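TrwC (Escherichia coli, PDB 4PCB) cuts plasmid DNA strand- and site-specifically at the origin of transfer through its N-terminal relaxase domain, the part present here, to start conjugative transfer. Local coordinates at a contact of chain A with DNA. Numbering follows the deposited sequence.

A contact of chain A with DNA. Residues 1-4, 189, 258. With nucleotides of chain B.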
# COMPACT_ATOMS: atom_id res chain seq x y z
N MET A 1 -5.83 -5.07 4.65
CA MET A 1 -6.18 -5.01 3.23
C MET A 1 -4.97 -4.71 2.38
O MET A 1 -4.09 -3.99 2.82
CB MET A 1 -7.26 -3.97 3.00
CG MET A 1 -7.73 -3.85 1.56
SD MET A 1 -8.67 -5.19 0.84
CE MET A 1 -8.59 -4.76 -0.89
N LEU A 2 -4.87 -5.32 1.20
CA LEU A 2 -3.86 -4.93 0.20
C LEU A 2 -4.54 -4.29 -1.00
O LEU A 2 -5.11 -4.99 -1.83
CB LEU A 2 -3.01 -6.13 -0.28
CG LEU A 2 -1.88 -5.85 -1.31
CD1 LEU A 2 -0.76 -4.93 -0.79
CD2 LEU A 2 -1.29 -7.11 -1.95
N SER A 3 -4.43 -2.96 -1.12
CA SER A 3 -4.99 -2.27 -2.29
C SER A 3 -3.91 -2.09 -3.33
O SER A 3 -2.84 -1.59 -3.02
CB SER A 3 -5.53 -0.90 -1.90
OG SER A 3 -6.23 -0.94 -0.67
N HIS A 4 -4.21 -2.42 -4.58
CA HIS A 4 -3.20 -2.29 -5.62
C HIS A 4 -3.58 -1.36 -6.76
O HIS A 4 -4.76 -1.11 -7.02
CB HIS A 4 -2.85 -3.67 -6.19
CG HIS A 4 -3.99 -4.37 -6.87
ND1 HIS A 4 -5.05 -4.91 -6.20
CD2 HIS A 4 -4.20 -4.65 -8.20
CE1 HIS A 4 -5.88 -5.48 -7.06
NE2 HIS A 4 -5.38 -5.34 -8.27
N THR A 189 -2.31 -10.85 -5.51
CA THR A 189 -2.70 -9.79 -4.59
C THR A 189 -3.60 -10.33 -3.48
O THR A 189 -3.57 -9.86 -2.35
CB THR A 189 -3.45 -8.67 -5.32
OG1 THR A 189 -2.96 -8.57 -6.67
CG2 THR A 189 -3.26 -7.34 -4.62
N LYS A 258 -17.90 -1.36 -7.99
CA LYS A 258 -17.50 -1.36 -6.59
C LYS A 258 -16.58 -0.18 -6.30
O LYS A 258 -16.50 0.30 -5.18
CB LYS A 258 -16.80 -2.68 -6.22
CG LYS A 258 -16.12 -2.67 -4.87
CD LYS A 258 -16.02 -4.07 -4.28
CE LYS A 258 -15.27 -5.00 -5.21
NZ LYS A 258 -16.04 -6.24 -5.50
P DT B 18 -7.68 -8.54 -5.80
OP1 DT B 18 -7.23 -7.51 -4.83
OP2 DT B 18 -7.47 -9.98 -5.49
O5' DT B 18 -9.23 -8.29 -6.09
C5' DT B 18 -9.72 -6.96 -6.35
C4' DT B 18 -11.18 -6.86 -5.98
O4' DT B 18 -11.98 -7.46 -7.01
C3' DT B 18 -11.56 -7.58 -4.69
O3' DT B 18 -12.64 -6.92 -4.03
C2' DT B 18 -11.95 -8.96 -5.17
C1' DT B 18 -12.44 -8.75 -6.60
N1 DT B 18 -11.92 -9.74 -7.56
C2 DT B 18 -12.67 -10.03 -8.67
O2 DT B 18 -13.74 -9.50 -8.90
N3 DT B 18 -12.11 -10.96 -9.51
C4 DT B 18 -10.91 -11.62 -9.34
O4 DT B 18 -10.54 -12.44 -10.18
C5 DT B 18 -10.17 -11.27 -8.15
C7 DT B 18 -8.86 -11.93 -7.88
C6 DT B 18 -10.71 -10.36 -7.33
P DT B 19 -12.38 -6.17 -2.64
OP1 DT B 19 -13.58 -5.36 -2.32
OP2 DT B 19 -11.05 -5.51 -2.73
O5' DT B 19 -12.27 -7.36 -1.60
C5' DT B 19 -13.41 -8.19 -1.30
C4' DT B 19 -13.40 -8.60 0.15
O4' DT B 19 -12.11 -9.13 0.49
C3' DT B 19 -13.67 -7.46 1.14
O3' DT B 19 -14.61 -7.88 2.14
C2' DT B 19 -12.32 -7.20 1.77
C1' DT B 19 -11.67 -8.57 1.72
N1 DT B 19 -10.20 -8.56 1.72
C2 DT B 19 -9.56 -8.59 2.95
O2 DT B 19 -10.16 -8.63 4.01
N3 DT B 19 -8.19 -8.56 2.88
C4 DT B 19 -7.41 -8.52 1.74
O4 DT B 19 -6.19 -8.50 1.84
C5 DT B 19 -8.14 -8.48 0.49
C7 DT B 19 -7.38 -8.42 -0.79
C6 DT B 19 -9.48 -8.50 0.55
P DC B 20 -15.56 -6.82 2.85
OP1 DC B 20 -16.49 -7.56 3.73
OP2 DC B 20 -16.10 -5.91 1.81
O5' DC B 20 -14.55 -6.00 3.78
C5' DC B 20 -14.01 -6.60 4.97
C4' DC B 20 -13.15 -5.60 5.70
O4' DC B 20 -12.14 -5.09 4.80
C3' DC B 20 -13.90 -4.37 6.22
O3' DC B 20 -13.29 -3.89 7.42
C2' DC B 20 -13.71 -3.36 5.10
C1' DC B 20 -12.31 -3.69 4.61
N1 DC B 20 -12.08 -3.39 3.19
C2 DC B 20 -11.14 -2.41 2.85
O2 DC B 20 -10.54 -1.82 3.76
N3 DC B 20 -10.92 -2.13 1.55
C4 DC B 20 -11.59 -2.79 0.60
N4 DC B 20 -11.34 -2.48 -0.67
C5 DC B 20 -12.55 -3.80 0.92
C6 DC B 20 -12.76 -4.06 2.21
P DG B 23 -9.74 6.39 0.72
OP1 DG B 23 -10.52 7.45 1.41
OP2 DG B 23 -10.25 5.82 -0.55
O5' DG B 23 -8.26 6.92 0.46
C5' DG B 23 -7.61 6.70 -0.81
C4' DG B 23 -6.21 6.18 -0.57
O4' DG B 23 -6.28 4.99 0.26
C3' DG B 23 -5.47 5.74 -1.84
O3' DG B 23 -4.67 6.82 -2.35
C2' DG B 23 -4.59 4.61 -1.33
C1' DG B 23 -5.50 3.95 -0.31
N9 DG B 23 -6.41 2.97 -0.88
C8 DG B 23 -6.67 2.76 -2.21
N7 DG B 23 -7.54 1.81 -2.42
C5 DG B 23 -7.86 1.35 -1.15
C6 DG B 23 -8.75 0.32 -0.75
O6 DG B 23 -9.45 -0.42 -1.45
N1 DG B 23 -8.78 0.18 0.64
C2 DG B 23 -8.06 0.94 1.52
N2 DG B 23 -8.22 0.66 2.82
N3 DG B 23 -7.23 1.91 1.15
C4 DG B 23 -7.18 2.05 -0.19
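The N-terminal end of the TrwC relaxase domain packs against oriT DNA of altered sequence where the strand turns back on itself, so that DC20 and DG23 face each other as a C-G pair. N4 of DC20 donates to O6 of DG23 at 2.9 Å, and N1 of DG23 donates almost straight to N3 of DC20. Met1 is wedged between this pair and the base of DT19, whose plane is turned about 45° from it. Its CG stands anti to the backbone N (chi1 -179°) and lies above N3 at the rim of the cytosine, 3.6 Å from N3 of DC20. A bend at chi2 then places SD above the C5-C6 bond of the thymine, 3.4 Å from C5 of DT19, and directs the methyl CE towards the phosphate OP2 of DT19. An alanine here would remove the thioether arm, and would probably loosen the packing against DT19 and DC20. Ser3 covers the same side of the pair, its CB 3.3 Å from C5 of DG23; OG sits above the purine plane, whereas guanine N1 points its hydrogen at the cytosine. Along the backbone, CE1 of His4 lies 3.3 Å from OP1 of DT18, while Thr189 OG1 caps the imidazole of His4, 4.2 Å above its centre. Lys258 curls at chi3 and chi4, bringing CE to 3.4 Å from OP1 of DT19, and its amine probably adds long-range attraction. Met1 directly precedes strand 2-8, while Thr189 opens helix 189-206 and Lys258 ends helix 255-258.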